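Local coordinates for crystal protein (Bacillus thuringiensis serovar dakota, PDB 2ZTB) that recognizes cancer cells as the proteolytically activated form of parasporin-2 and probably kills them by forming aerolysin-type pores in their membranes, at residues 73-78 against 177-182; 111-116 against 145-150; 34-39 against 198-203. All coordinates share one frame; numbering follows the deposited sequence.

In the fold
All three contacts lie in one long antiparallel sheet of an elongated chain. Interactions 1 and 3 share strand 168-199, in its first half and at its C-terminal end, with centres about 59 Å apart on opposite sides of the chain's centre. Interaction 2 joins the neighbouring strands 96-116 and 147-164, its centre about 19 Å from that of interaction 1. Interaction 3 is the buried one, with a proline on an aromatic ring and a bulge beside helix 20-31. Interaction 1 is partly buried and mixes regular backbone pairing with aliphatic, charged and water-mediated contacts. Interaction 2 is a surface contact whose side chains meet mainly through hydroxyl groups.

Interaction 1 (73-78 against 177-182); sequences RPTDIN and KIAKES
Ile77 and Lys177 cross obliquely on one face of an antiparallel strand pair, CG2 of Ile77 lying 4.0 Å from CD of Lys177. The lysine runs straight out until chi4 bends it (77°), so its methylenes give the isoleucine an apolar flank while NZ reaches a salt bridge with Asp237. Ala179 shares this face as the non-hydrogen-bonded partner of Ile77, its small methyl suiting a buried place against Phe236 of strand 223-247. On the other face Asn78 and Ile178 stand side by side, their CB atoms 3.9 Å apart. Next to them Asp76 faces Lys180, with OD2 of Asp76 4.8 Å from NZ of Lys180, opposite charges near each other though their charged atoms do not touch. Two pairs of backbone bonds, between Asp76 and Lys180 and between Asn78 and Ile178, hold the two strands in register.

Beyond the regular pairing, Thr75 and Glu181 lie alongside each other, CG of the glutamate 3.7 Å from OG1 of the threonine, and a water joins that OG1 to OE2. At the end, Arg73 N bonds to Ser182 O from above the carbonyl plane. Ser182 OG, turned between its own N and carbonyl carbon (chi1 65°), touches Arg73 CB at 3.4 Å. Pro74 has no N-H to offer, and a second water, accepting from Ser182 OG, donates to Pro74 O and Lys180 O. The Glu181 carboxylate also accepts the N-H groups of Ile134 and Gly135; so many donors would be expected to stabilise its charged form.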
ATOM      1  N   ARG A  73       6.228  -0.427  13.077  1.00 60.98           N
ATOM      2  CA  ARG A  73       5.885   0.772  13.833  1.00 61.02           C
ATOM      3  C   ARG A  73       5.422   0.344  15.215  1.00 60.17           C
ATOM      4  O   ARG A  73       4.927  -0.771  15.361  1.00 60.21           O
ATOM      5  CB  ARG A  73       4.759   1.524  13.121  1.00 61.73           C
ATOM      6  CG  ARG A  73       5.143   2.077  11.770  1.00 63.60           C
ATOM      7  CD  ARG A  73       5.732   3.479  11.888  1.00 69.79           C
ATOM      8  NE  ARG A  73       6.611   3.630  13.051  1.00 73.28           N
ATOM      9  CZ  ARG A  73       7.396   4.681  13.287  1.00 75.06           C
ATOM     10  NH1 ARG A  73       7.431   5.698  12.428  1.00 76.08           N
ATOM     11  NH2 ARG A  73       8.152   4.711  14.386  1.00 74.83           N
ATOM     12  N   PRO A  74       5.592   1.209  16.242  1.00 59.60           N
ATOM     13  CA  PRO A  74       5.051   0.843  17.562  1.00 58.93           C
ATOM     14  C   PRO A  74       3.563   0.534  17.491  1.00 58.48           C
ATOM     15  O   PRO A  74       2.827   1.216  16.776  1.00 58.21           O
ATOM     16  CB  PRO A  74       5.299   2.095  18.410  1.00 58.87           C
ATOM     17  CG  PRO A  74       6.483   2.753  17.762  1.00 59.25           C
ATOM     18  CD  PRO A  74       6.283   2.513  16.279  1.00 59.37           C
ATOM     19  N   THR A  75       3.151  -0.513  18.209  1.00 58.16           N
ATOM     20  CA  THR A  75       1.762  -0.958  18.289  1.00 57.80           C
ATOM     21  C   THR A  75       0.982  -0.061  19.258  1.00 58.28           C
ATOM     22  O   THR A  75       1.425   0.171  20.387  1.00 57.80           O
ATOM     23  CB  THR A  75       1.705  -2.430  18.795  1.00 58.01           C
ATOM     24  OG1 THR A  75       2.200  -3.317  17.786  1.00 56.01           O
ATOM     25  CG2 THR A  75       0.279  -2.851  19.216  1.00 56.77           C
ATOM     26  N   ASP A  76      -0.174   0.438  18.824  1.00 58.63           N
ATOM     27  CA  ASP A  76      -1.020   1.237  19.713  1.00 59.46           C
ATOM     28  C   ASP A  76      -2.157   0.396  20.286  1.00 59.26           C
ATOM     29  O   ASP A  76      -2.914  -0.230  19.539  1.00 59.38           O
ATOM     30  CB  ASP A  76      -1.527   2.517  19.022  1.00 59.90           C
ATOM     31  CG  ASP A  76      -0.438   3.606  18.923  1.00 62.18           C
ATOM     32  OD1 ASP A  76       0.193   3.925  19.962  1.00 64.40           O
ATOM     33  OD2 ASP A  76      -0.207   4.147  17.815  1.00 62.71           O
ATOM     34  N   ILE A  77      -2.249   0.376  21.612  1.00 59.07           N
ATOM     35  CA  ILE A  77      -3.225  -0.451  22.308  1.00 59.10           C
ATOM     36  C   ILE A  77      -4.272   0.391  23.056  1.00 59.60           C
ATOM     37  O   ILE A  77      -3.954   1.084  24.032  1.00 59.11           O
ATOM     38  CB  ILE A  77      -2.536  -1.474  23.268  1.00 59.14           C
ATOM     39  CG1 ILE A  77      -1.632  -2.432  22.470  1.00 58.45           C
ATOM     40  CG2 ILE A  77      -3.580  -2.235  24.088  1.00 57.69           C
ATOM     41  CD1 ILE A  77      -0.628  -3.207  23.304  1.00 58.52           C
ATOM     42  N   ASN A  78      -5.506   0.327  22.558  1.00 60.09           N
ATOM     43  CA  ASN A  78      -6.694   0.872  23.224  1.00 60.82           C
ATOM     44  C   ASN A  78      -7.107  -0.085  24.354  1.00 60.98           C
ATOM     45  O   ASN A  78      -7.731  -1.116  24.093  1.00 60.15           O
ATOM     46  CB  ASN A  78      -7.819   1.027  22.181  1.00 61.12           C
ATOM     47  CG  ASN A  78      -9.096   1.668  22.742  1.00 62.52           C
ATOM     48  OD1 ASN A  78      -9.337   1.705  23.954  1.00 64.10           O
ATOM     49  ND2 ASN A  78      -9.933   2.168  21.835  1.00 63.58           N
ATOM     50  N   LYS A 177      -9.194  -5.392  24.532  1.00 49.55           N
ATOM     51  CA  LYS A 177      -8.237  -4.398  24.085  1.00 49.69           C
ATOM     52  C   LYS A 177      -8.267  -4.378  22.554  1.00 50.57           C
ATOM     53  O   LYS A 177      -8.597  -5.383  21.911  1.00 50.11           O
ATOM     54  CB  LYS A 177      -6.826  -4.701  24.591  1.00 49.12           C
ATOM     55  CG  LYS A 177      -6.664  -4.679  26.108  1.00 48.40           C
ATOM     56  CD  LYS A 177      -5.213  -4.915  26.490  1.00 48.39           C
ATOM     57  CE  LYS A 177      -5.002  -4.887  27.993  1.00 48.91           C
ATOM     58  NZ  LYS A 177      -5.445  -6.135  28.705  1.00 51.01           N
ATOM     59  N   ILE A 178      -7.939  -3.226  21.978  1.00 51.54           N
ATOM     60  CA  ILE A 178      -7.776  -3.114  20.546  1.00 52.71           C
ATOM     61  C   ILE A 178      -6.306  -2.836  20.253  1.00 53.16           C
ATOM     62  O   ILE A 178      -5.694  -1.962  20.873  1.00 53.24           O
ATOM     63  CB  ILE A 178      -8.683  -2.018  19.949  1.00 52.88           C
ATOM     64  CG1 ILE A 178     -10.162  -2.342  20.202  1.00 53.10           C
ATOM     65  CG2 ILE A 178      -8.419  -1.850  18.452  1.00 52.93           C
ATOM     66  CD1 ILE A 178     -11.112  -1.196  19.773  1.00 53.55           C
ATOM     67  N   ALA A 179      -5.748  -3.612  19.326  1.00 53.61           N
ATOM     68  CA  ALA A 179      -4.390  -3.398  18.837  1.00 54.18           C
ATOM     69  C   ALA A 179      -4.439  -2.809  17.434  1.00 54.83           C
ATOM     70  O   ALA A 179      -5.046  -3.400  16.530  1.00 55.15           O
ATOM     71  CB  ALA A 179      -3.601  -4.702  18.828  1.00 53.33           C
ATOM     72  N   LYS A 180      -3.832  -1.635  17.270  1.00 55.07           N
ATOM     73  CA  LYS A 180      -3.521  -1.125  15.949  1.00 55.94           C
ATOM     74  C   LYS A 180      -2.057  -1.457  15.689  1.00 55.21           C
ATOM     75  O   LYS A 180      -1.139  -0.855  16.272  1.00 55.19           O
ATOM     76  CB  LYS A 180      -3.782   0.385  15.824  1.00 56.45           C
ATOM     77  CG  LYS A 180      -3.325   0.955  14.467  1.00 60.01           C
ATOM     78  CD  LYS A 180      -2.787   2.404  14.576  1.00 65.63           C
ATOM     79  CE  LYS A 180      -1.776   2.668  13.456  1.00 68.35           C
ATOM     80  NZ  LYS A 180      -1.537   4.129  13.185  1.00 71.67           N
ATOM     81  N   GLU A 181      -1.850  -2.450  14.840  1.00 54.75           N
ATOM     82  CA  GLU A 181      -0.504  -2.865  14.476  1.00 54.37           C
ATOM     83  C   GLU A 181      -0.199  -2.378  13.072  1.00 54.67           C
ATOM     84  O   GLU A 181      -1.083  -2.342  12.204  1.00 54.13           O
ATOM     85  CB  GLU A 181      -0.367  -4.376  14.547  1.00 54.10           C
ATOM     86  CG  GLU A 181      -0.529  -4.958  15.951  1.00 53.05           C
ATOM     87  CD  GLU A 181      -0.503  -6.461  15.923  1.00 51.86           C
ATOM     88  OE1 GLU A 181      -1.454  -7.047  15.375  1.00 50.92           O
ATOM     89  OE2 GLU A 181       0.481  -7.059  16.419  1.00 52.74           O
ATOM     90  N   SER A 182       1.046  -1.974  12.854  1.00 54.59           N
ATOM     91  CA  SER A 182       1.437  -1.544  11.519  1.00 54.96           C
ATOM     92  C   SER A 182       2.920  -1.668  11.229  1.00 54.40           C
ATOM     93  O   SER A 182       3.746  -1.746  12.130  1.00 53.98           O
ATOM     94  CB  SER A 182       0.949  -0.118  11.227  1.00 54.31           C
ATOM     95  OG  SER A 182       1.590   0.796  12.085  1.00 55.59           O
TER
HETATM   96  O   HOH W   1       1.002   0.757  14.862  1.00 55.15           O
HETATM   97  O   HOH W   2       1.974  -5.881  18.127  1.00 58.16           O

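Interaction 2 (111-116 against 145-150); sequences TVTSST and GTSETT. With EDO (1,2-ethanediol), chain H.
Thr111 opens the contact with its hydroxyl, OG1 set beside its own backbone N (chi1 -59°) and meeting OG1 of Thr149 tip to tip in a hydrogen bond of 2.8 Å. The two threonines cross obliquely and have the same torsion, so each methyl also flanks the other's hydroxyl; either oxygen could give the proton. Val112 faces the other way. Val112 N lies nearly on the extension of the Glu148 C=O bond, 2.8 Å from Glu148 O. Glu148 N returns a bond to Val112 O, making this the hydrogen-bonded pair. CG1 of the valine packs against CB of Glu148 at 4.0 Å, and the residue is buried against Phe140 and the Thr142 side chain, a place that suits a branched aliphatic residue. The carboxylate of Glu148 bonds to Thr142 as well.

Thr113 returns to the hydroxyl face, where its OG1, anti to the backbone N (chi1 -167°), forms a hydrogen bond with OG of Ser147, 2.8 Å away, in which either hydroxyl could be the donor. At Ser114 the pairing loosens: its N-H makes a longer bond, 3.2 Å, to Thr146 O. Its OG, held between the backbone N and carbonyl carbon, accepts the N-H of Gly145 at 3.2 Å. A water spans Ser114 OG and Thr146 O, so the small serine serves both chain and solvent. Gly145 has a positive phi (97°), at which a side chain would jam against the preceding carbonyl. Past Ser115, Thr116 OG1 makes a weak hydrogen bond with O1 of ethanediol, probably from the crystallisation liquor.

Such Ser- and Thr-rich antiparallel strands, flanking the hairpin of strands 126-132 and 136-142, are characteristic of the aerolysin-type pore-forming module, in which a hairpin so placed probably inserts into the membrane.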
ATOM      1  N   THR A 111      -5.547  -3.055   6.483  1.00 56.01           N
ATOM      2  CA  THR A 111      -5.456  -1.982   5.488  1.00 56.38           C
ATOM      3  C   THR A 111      -4.054  -1.913   4.841  1.00 57.11           C
ATOM      4  O   THR A 111      -3.040  -1.961   5.539  1.00 57.96           O
ATOM      5  CB  THR A 111      -5.863  -0.635   6.113  1.00 56.46           C
ATOM      6  OG1 THR A 111      -7.203  -0.740   6.616  1.00 55.62           O
ATOM      7  CG2 THR A 111      -5.791   0.539   5.085  1.00 56.53           C
ATOM      8  N   VAL A 112      -4.004  -1.850   3.508  1.00 56.99           N
ATOM      9  CA  VAL A 112      -2.759  -1.501   2.787  1.00 56.27           C
ATOM     10  C   VAL A 112      -2.904  -0.118   2.106  1.00 56.90           C
ATOM     11  O   VAL A 112      -3.998   0.275   1.676  1.00 56.62           O
ATOM     12  CB  VAL A 112      -2.321  -2.623   1.783  1.00 56.17           C
ATOM     13  CG1 VAL A 112      -3.258  -2.691   0.571  1.00 55.17           C
ATOM     14  CG2 VAL A 112      -0.855  -2.457   1.346  1.00 54.48           C
ATOM     15  N   THR A 113      -1.805   0.634   2.069  1.00 57.65           N
ATOM     16  CA  THR A 113      -1.708   1.895   1.318  1.00 57.30           C
ATOM     17  C   THR A 113      -0.287   1.990   0.742  1.00 57.74           C
ATOM     18  O   THR A 113       0.683   1.516   1.348  1.00 57.34           O
ATOM     19  CB  THR A 113      -2.106   3.134   2.183  1.00 57.36           C
ATOM     20  OG1 THR A 113      -2.303   4.289   1.353  1.00 55.53           O
ATOM     21  CG2 THR A 113      -1.073   3.437   3.267  1.00 56.78           C
ATOM     22  N   SER A 114      -0.172   2.557  -0.452  1.00 57.92           N
ATOM     23  CA  SER A 114       1.141   2.709  -1.095  1.00 57.62           C
ATOM     24  C   SER A 114       1.137   3.917  -1.983  1.00 57.78           C
ATOM     25  O   SER A 114       0.088   4.440  -2.320  1.00 57.97           O
ATOM     26  CB  SER A 114       1.568   1.481  -1.911  1.00 56.87           C
ATOM     27  OG  SER A 114       0.585   1.109  -2.856  1.00 55.28           O
ATOM     28  N   SER A 115       2.339   4.349  -2.341  1.00 58.04           N
ATOM     29  CA  SER A 115       2.534   5.488  -3.203  1.00 57.94           C
ATOM     30  C   SER A 115       3.985   5.457  -3.680  1.00 57.86           C
ATOM     31  O   SER A 115       4.784   4.609  -3.256  1.00 58.08           O
ATOM     32  CB  SER A 115       2.252   6.774  -2.437  1.00 57.52           C
ATOM     33  OG  SER A 115       3.152   6.869  -1.345  1.00 58.45           O
ATOM     34  N   THR A 116       4.313   6.373  -4.577  1.00 57.43           N
ATOM     35  CA  THR A 116       5.705   6.618  -4.943  1.00 57.46           C
ATOM     36  C   THR A 116       5.927   8.093  -4.729  1.00 57.42           C
ATOM     37  O   THR A 116       4.974   8.880  -4.734  1.00 57.96           O
ATOM     38  CB  THR A 116       6.058   6.201  -6.390  1.00 57.01           C
ATOM     39  OG1 THR A 116       5.332   7.023  -7.304  1.00 59.14           O
ATOM     40  CG2 THR A 116       5.736   4.714  -6.638  1.00 54.61           C
ATOM     41  N   GLY A 145      -0.232   3.123  -5.225  1.00 56.09           N
ATOM     42  CA  GLY A 145      -0.860   4.427  -5.194  1.00 55.51           C
ATOM     43  C   GLY A 145      -2.287   4.374  -4.713  1.00 55.99           C
ATOM     44  O   GLY A 145      -2.990   5.376  -4.790  1.00 56.54           O
ATOM     45  N   THR A 146      -2.729   3.209  -4.223  1.00 55.19           N
ATOM     46  CA  THR A 146      -4.108   3.031  -3.761  1.00 54.73           C
ATOM     47  C   THR A 146      -4.181   2.576  -2.291  1.00 54.30           C
ATOM     48  O   THR A 146      -3.155   2.297  -1.660  1.00 53.84           O
ATOM     49  CB  THR A 146      -4.902   2.024  -4.648  1.00 54.94           C
ATOM     50  OG1 THR A 146      -4.406   0.701  -4.423  1.00 53.93           O
ATOM     51  CG2 THR A 146      -4.777   2.379  -6.149  1.00 54.84           C
ATOM     52  N   SER A 147      -5.398   2.522  -1.762  1.00 53.52           N
ATOM     53  CA  SER A 147      -5.650   1.971  -0.428  1.00 53.66           C
ATOM     54  C   SER A 147      -6.728   0.907  -0.494  1.00 52.94           C
ATOM     55  O   SER A 147      -7.698   1.061  -1.220  1.00 52.27           O
ATOM     56  CB  SER A 147      -6.077   3.076   0.559  1.00 53.48           C
ATOM     57  OG  SER A 147      -5.057   4.057   0.678  1.00 55.57           O
ATOM     58  N   GLU A 148      -6.552  -0.165   0.280  1.00 53.52           N
ATOM     59  CA  GLU A 148      -7.543  -1.245   0.399  1.00 53.44           C
ATOM     60  C   GLU A 148      -7.643  -1.701   1.837  1.00 52.65           C
ATOM     61  O   GLU A 148      -6.618  -1.857   2.502  1.00 52.45           O
ATOM     62  CB  GLU A 148      -7.123  -2.480  -0.394  1.00 53.79           C
ATOM     63  CG  GLU A 148      -7.008  -2.333  -1.873  1.00 57.81           C
ATOM     64  CD  GLU A 148      -6.456  -3.587  -2.508  1.00 60.47           C
ATOM     65  OE1 GLU A 148      -7.126  -4.633  -2.455  1.00 63.85           O
ATOM     66  OE2 GLU A 148      -5.345  -3.527  -3.052  1.00 63.82           O
ATOM     67  N   THR A 149      -8.873  -1.982   2.270  1.00 51.85           N
ATOM     68  CA  THR A 149      -9.153  -2.605   3.561  1.00 51.23           C
ATOM     69  C   THR A 149      -9.954  -3.893   3.355  1.00 51.17           C
ATOM     70  O   THR A 149     -10.941  -3.900   2.620  1.00 50.85           O
ATOM     71  CB  THR A 149      -9.952  -1.626   4.483  1.00 51.42           C
ATOM     72  OG1 THR A 149      -9.184  -0.437   4.662  1.00 51.28           O
ATOM     73  CG2 THR A 149     -10.248  -2.233   5.849  1.00 48.69           C
ATOM     74  N   THR A 150      -9.522  -4.977   3.995  1.00 51.15           N
ATOM     75  CA  THR A 150     -10.313  -6.215   4.052  1.00 51.56           C
ATOM     76  C   THR A 150     -10.790  -6.451   5.485  1.00 51.49           C
ATOM     77  O   THR A 150     -10.194  -5.950   6.431  1.00 51.16           O
ATOM     78  CB  THR A 150      -9.528  -7.443   3.522  1.00 52.06           C
ATOM     79  OG1 THR A 150      -8.250  -7.530   4.175  1.00 52.55           O
ATOM     80  CG2 THR A 150      -9.312  -7.337   1.997  1.00 52.43           C
TER
HETATM   81  C1  EDO H1010       1.719   7.539  -6.291  1.00 49.26           C
HETATM   82  O1  EDO H1010       1.879   6.585  -7.368  1.00 51.68           O
HETATM   83  C2  EDO H1010       2.069   8.991  -6.684  1.00 51.63           C
HETATM   84  O2  EDO H1010       1.032   9.801  -7.316  1.00 46.32           O
HETATM   85  O   HOH W   3      -1.735  -0.078  -2.016  1.00 41.69           O

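Interaction 3 (34-39 against 198-203); sequences NPDGIA and NFPKRV
Asn198 sends its side chain from CB onto the same sheet face that a side chain at Gly37 would occupy, and chi1 of 61° tucks CG into the crowded position between its own N and carbonyl carbon. CG thereby lies over the Gly37 backbone, 3.9 Å from Gly37 N. At the tip the amide divides: ND2 touches Asp36 CB at 3.4 Å and bonds to Asn47 O, whereas OD1 comes within 3.3 Å of Gly37 O. Those two oxygens, both acceptors, do not bond; OD1 instead receives a weak bond from Val49 N. Glycine suits the facing position, since a CB there would press tightly on OD1.

The backbone of Asn198 makes the hydrogen bonds between the segments. Its N-H bonds to Gly37 O at 2.9 Å, the donor standing above the carbonyl plane, while Asn198 O takes two weak bonds, from Asp36 N and Gly37 N. Beside it Pro35 lies along Phe199, CB over one ring face at 3.9 Å from the centroid and 18° off the normal, a CH-pi contact. Val203, beyond the corner the chain turns at Pro200 and Lys201, brings CG2 over the opposite face, so aliphatic groups sandwich the flat aromatic. The Asp36 carboxylate crosses obliquely against Pro200, with OD2 3.7 Å from Pro200 CA. Pro35 in turn packs on Phe27 of helix 20-31.

Two residues, Asp36 and Gly37, thus face the single residue Asn198, the classic beta bulge, here at the start of strand 37-40 in the helix-containing end of the toxin.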
ATOM      1  N   ASN A  34      19.429  19.276 -32.927  1.00 56.61           N
ATOM      2  CA  ASN A  34      18.162  18.982 -32.280  1.00 56.74           C
ATOM      3  C   ASN A  34      17.476  17.860 -33.080  1.00 56.74           C
ATOM      4  O   ASN A  34      17.342  17.979 -34.290  1.00 57.23           O
ATOM      5  CB  ASN A  34      17.323  20.268 -32.233  1.00 56.37           C
ATOM      6  CG  ASN A  34      16.117  20.171 -31.292  1.00 56.83           C
ATOM      7  OD1 ASN A  34      16.124  19.435 -30.289  1.00 56.15           O
ATOM      8  ND2 ASN A  34      15.079  20.940 -31.607  1.00 54.97           N
ATOM      9  N   PRO A  35      17.111  16.734 -32.429  1.00 56.66           N
ATOM     10  CA  PRO A  35      16.436  15.721 -33.228  1.00 56.85           C
ATOM     11  C   PRO A  35      15.029  16.173 -33.643  1.00 57.80           C
ATOM     12  O   PRO A  35      14.397  17.008 -32.953  1.00 57.91           O
ATOM     13  CB  PRO A  35      16.337  14.526 -32.267  1.00 56.81           C
ATOM     14  CG  PRO A  35      16.390  15.111 -30.912  1.00 55.63           C
ATOM     15  CD  PRO A  35      17.279  16.307 -31.025  1.00 56.34           C
ATOM     16  N   ASP A  36      14.545  15.605 -34.747  1.00 57.65           N
ATOM     17  CA  ASP A  36      13.192  15.840 -35.204  1.00 57.54           C
ATOM     18  C   ASP A  36      12.202  15.239 -34.217  1.00 57.31           C
ATOM     19  O   ASP A  36      11.167  15.832 -33.920  1.00 57.82           O
ATOM     20  CB  ASP A  36      12.992  15.197 -36.571  1.00 57.91           C
ATOM     21  CG  ASP A  36      13.480  16.055 -37.710  1.00 59.04           C
ATOM     22  OD1 ASP A  36      13.806  17.243 -37.512  1.00 60.64           O
ATOM     23  OD2 ASP A  36      13.533  15.519 -38.830  1.00 61.92           O
ATOM     24  N   GLY A  37      12.519  14.052 -33.714  1.00 56.72           N
ATOM     25  CA  GLY A  37      11.639  13.364 -32.789  1.00 55.68           C
ATOM     26  C   GLY A  37      12.385  12.403 -31.893  1.00 55.07           C
ATOM     27  O   GLY A  37      13.567  12.132 -32.115  1.00 54.88           O
ATOM     28  N   ILE A  38      11.674  11.876 -30.897  1.00 54.50           N
ATOM     29  CA  ILE A  38      12.240  10.955 -29.907  1.00 53.61           C
ATOM     30  C   ILE A  38      11.291   9.767 -29.755  1.00 54.07           C
ATOM     31  O   ILE A  38      10.181   9.807 -30.258  1.00 54.31           O
ATOM     32  CB  ILE A  38      12.525  11.644 -28.528  1.00 53.87           C
ATOM     33  CG1 ILE A  38      11.224  12.123 -27.850  1.00 52.14           C
ATOM     34  CG2 ILE A  38      13.612  12.780 -28.693  1.00 52.98           C
ATOM     35  CD1 ILE A  38      11.366  12.591 -26.389  1.00 52.05           C
ATOM     36  N   ALA A  39      11.738   8.714 -29.078  1.00 53.99           N
ATOM     37  CA  ALA A  39      11.003   7.472 -29.001  1.00 54.12           C
ATOM     38  C   ALA A  39      11.317   6.719 -27.719  1.00 54.22           C
ATOM     39  O   ALA A  39      12.427   6.786 -27.204  1.00 53.72           O
ATOM     40  CB  ALA A  39      11.306   6.602 -30.215  1.00 54.20           C
ATOM     41  N   ASN A 198      15.405  10.515 -33.753  1.00 52.65           N
ATOM     42  CA  ASN A 198      15.670  10.639 -35.195  1.00 53.55           C
ATOM     43  C   ASN A 198      16.024  12.060 -35.577  1.00 53.76           C
ATOM     44  O   ASN A 198      15.347  13.012 -35.175  1.00 54.42           O
ATOM     45  CB  ASN A 198      14.514  10.104 -36.052  1.00 53.89           C
ATOM     46  CG  ASN A 198      13.201  10.841 -35.815  1.00 55.10           C
ATOM     47  OD1 ASN A 198      12.498  10.586 -34.835  1.00 55.55           O
ATOM     48  ND2 ASN A 198      12.863  11.755 -36.723  1.00 55.70           N
ATOM     49  N   PHE A 199      17.086  12.198 -36.363  1.00 53.86           N
ATOM     50  CA  PHE A 199      17.654  13.490 -36.672  1.00 53.72           C
ATOM     51  C   PHE A 199      17.341  13.915 -38.113  1.00 54.93           C
ATOM     52  O   PHE A 199      17.071  13.049 -38.968  1.00 54.89           O
ATOM     53  CB  PHE A 199      19.162  13.461 -36.372  1.00 53.15           C
ATOM     54  CG  PHE A 199      19.464  13.286 -34.908  1.00 52.06           C
ATOM     55  CD1 PHE A 199      19.428  12.005 -34.315  1.00 51.27           C
ATOM     56  CD2 PHE A 199      19.744  14.389 -34.110  1.00 50.30           C
ATOM     57  CE1 PHE A 199      19.666  11.832 -32.942  1.00 49.98           C
ATOM     58  CE2 PHE A 199      19.994  14.229 -32.735  1.00 52.32           C
ATOM     59  CZ  PHE A 199      19.942  12.943 -32.151  1.00 50.52           C
ATOM     60  N   PRO A 200      17.335  15.250 -38.373  1.00 55.54           N
ATOM     61  CA  PRO A 200      17.137  15.807 -39.719  1.00 56.27           C
ATOM     62  C   PRO A 200      18.300  15.520 -40.679  1.00 57.30           C
ATOM     63  O   PRO A 200      18.083  15.442 -41.888  1.00 58.51           O
ATOM     64  CB  PRO A 200      17.022  17.322 -39.460  1.00 55.79           C
ATOM     65  CG  PRO A 200      17.758  17.542 -38.189  1.00 55.08           C
ATOM     66  CD  PRO A 200      17.487  16.318 -37.361  1.00 54.76           C
ATOM     67  N   LYS A 201      19.515  15.382 -40.146  1.00 57.80           N
ATOM     68  CA  LYS A 201      20.682  14.977 -40.929  1.00 57.98           C
ATOM     69  C   LYS A 201      21.460  13.840 -40.239  1.00 57.98           C
ATOM     70  O   LYS A 201      21.124  13.435 -39.129  1.00 58.39           O
ATOM     71  CB  LYS A 201      21.585  16.182 -41.188  1.00 57.97           C
ATOM     72  CG  LYS A 201      22.074  16.861 -39.935  1.00 59.47           C
ATOM     73  CD  LYS A 201      22.748  18.136 -40.290  1.00 62.01           C
ATOM     74  CE  LYS A 201      23.506  18.683 -39.133  1.00 65.68           C
ATOM     75  NZ  LYS A 201      24.114  20.016 -39.484  1.00 67.67           N
ATOM     76  N   ARG A 202      22.488  13.318 -40.900  1.00 57.80           N
ATOM     77  CA  ARG A 202      23.350  12.309 -40.281  1.00 57.81           C
ATOM     78  C   ARG A 202      24.201  12.984 -39.204  1.00 56.22           C
ATOM     79  O   ARG A 202      24.819  14.001 -39.459  1.00 56.27           O
ATOM     80  CB  ARG A 202      24.235  11.615 -41.323  1.00 57.33           C
ATOM     81  CG  ARG A 202      23.501  10.620 -42.223  1.00 59.53           C
ATOM     82  CD  ARG A 202      24.503   9.844 -43.099  1.00 60.57           C
ATOM     83  NE  ARG A 202      23.881   8.966 -44.101  1.00 67.35           N
ATOM     84  CZ  ARG A 202      23.387   7.735 -43.894  1.00 69.73           C
ATOM     85  NH1 ARG A 202      23.388   7.164 -42.689  1.00 70.10           N
ATOM     86  NH2 ARG A 202      22.871   7.061 -44.925  1.00 71.37           N
ATOM     87  N   VAL A 203      24.187  12.423 -37.995  1.00 54.90           N
ATOM     88  CA  VAL A 203      24.968  12.932 -36.863  1.00 53.37           C
ATOM     89  C   VAL A 203      25.723  11.773 -36.187  1.00 52.95           C
ATOM     90  O   VAL A 203      25.476  10.600 -36.489  1.00 52.07           O
ATOM     91  CB  VAL A 203      24.061  13.632 -35.768  1.00 53.92           C
ATOM     92  CG1 VAL A 203      23.391  14.915 -36.291  1.00 53.06           C
ATOM     93  CG2 VAL A 203      23.026  12.654 -35.198  1.00 51.29           C
TER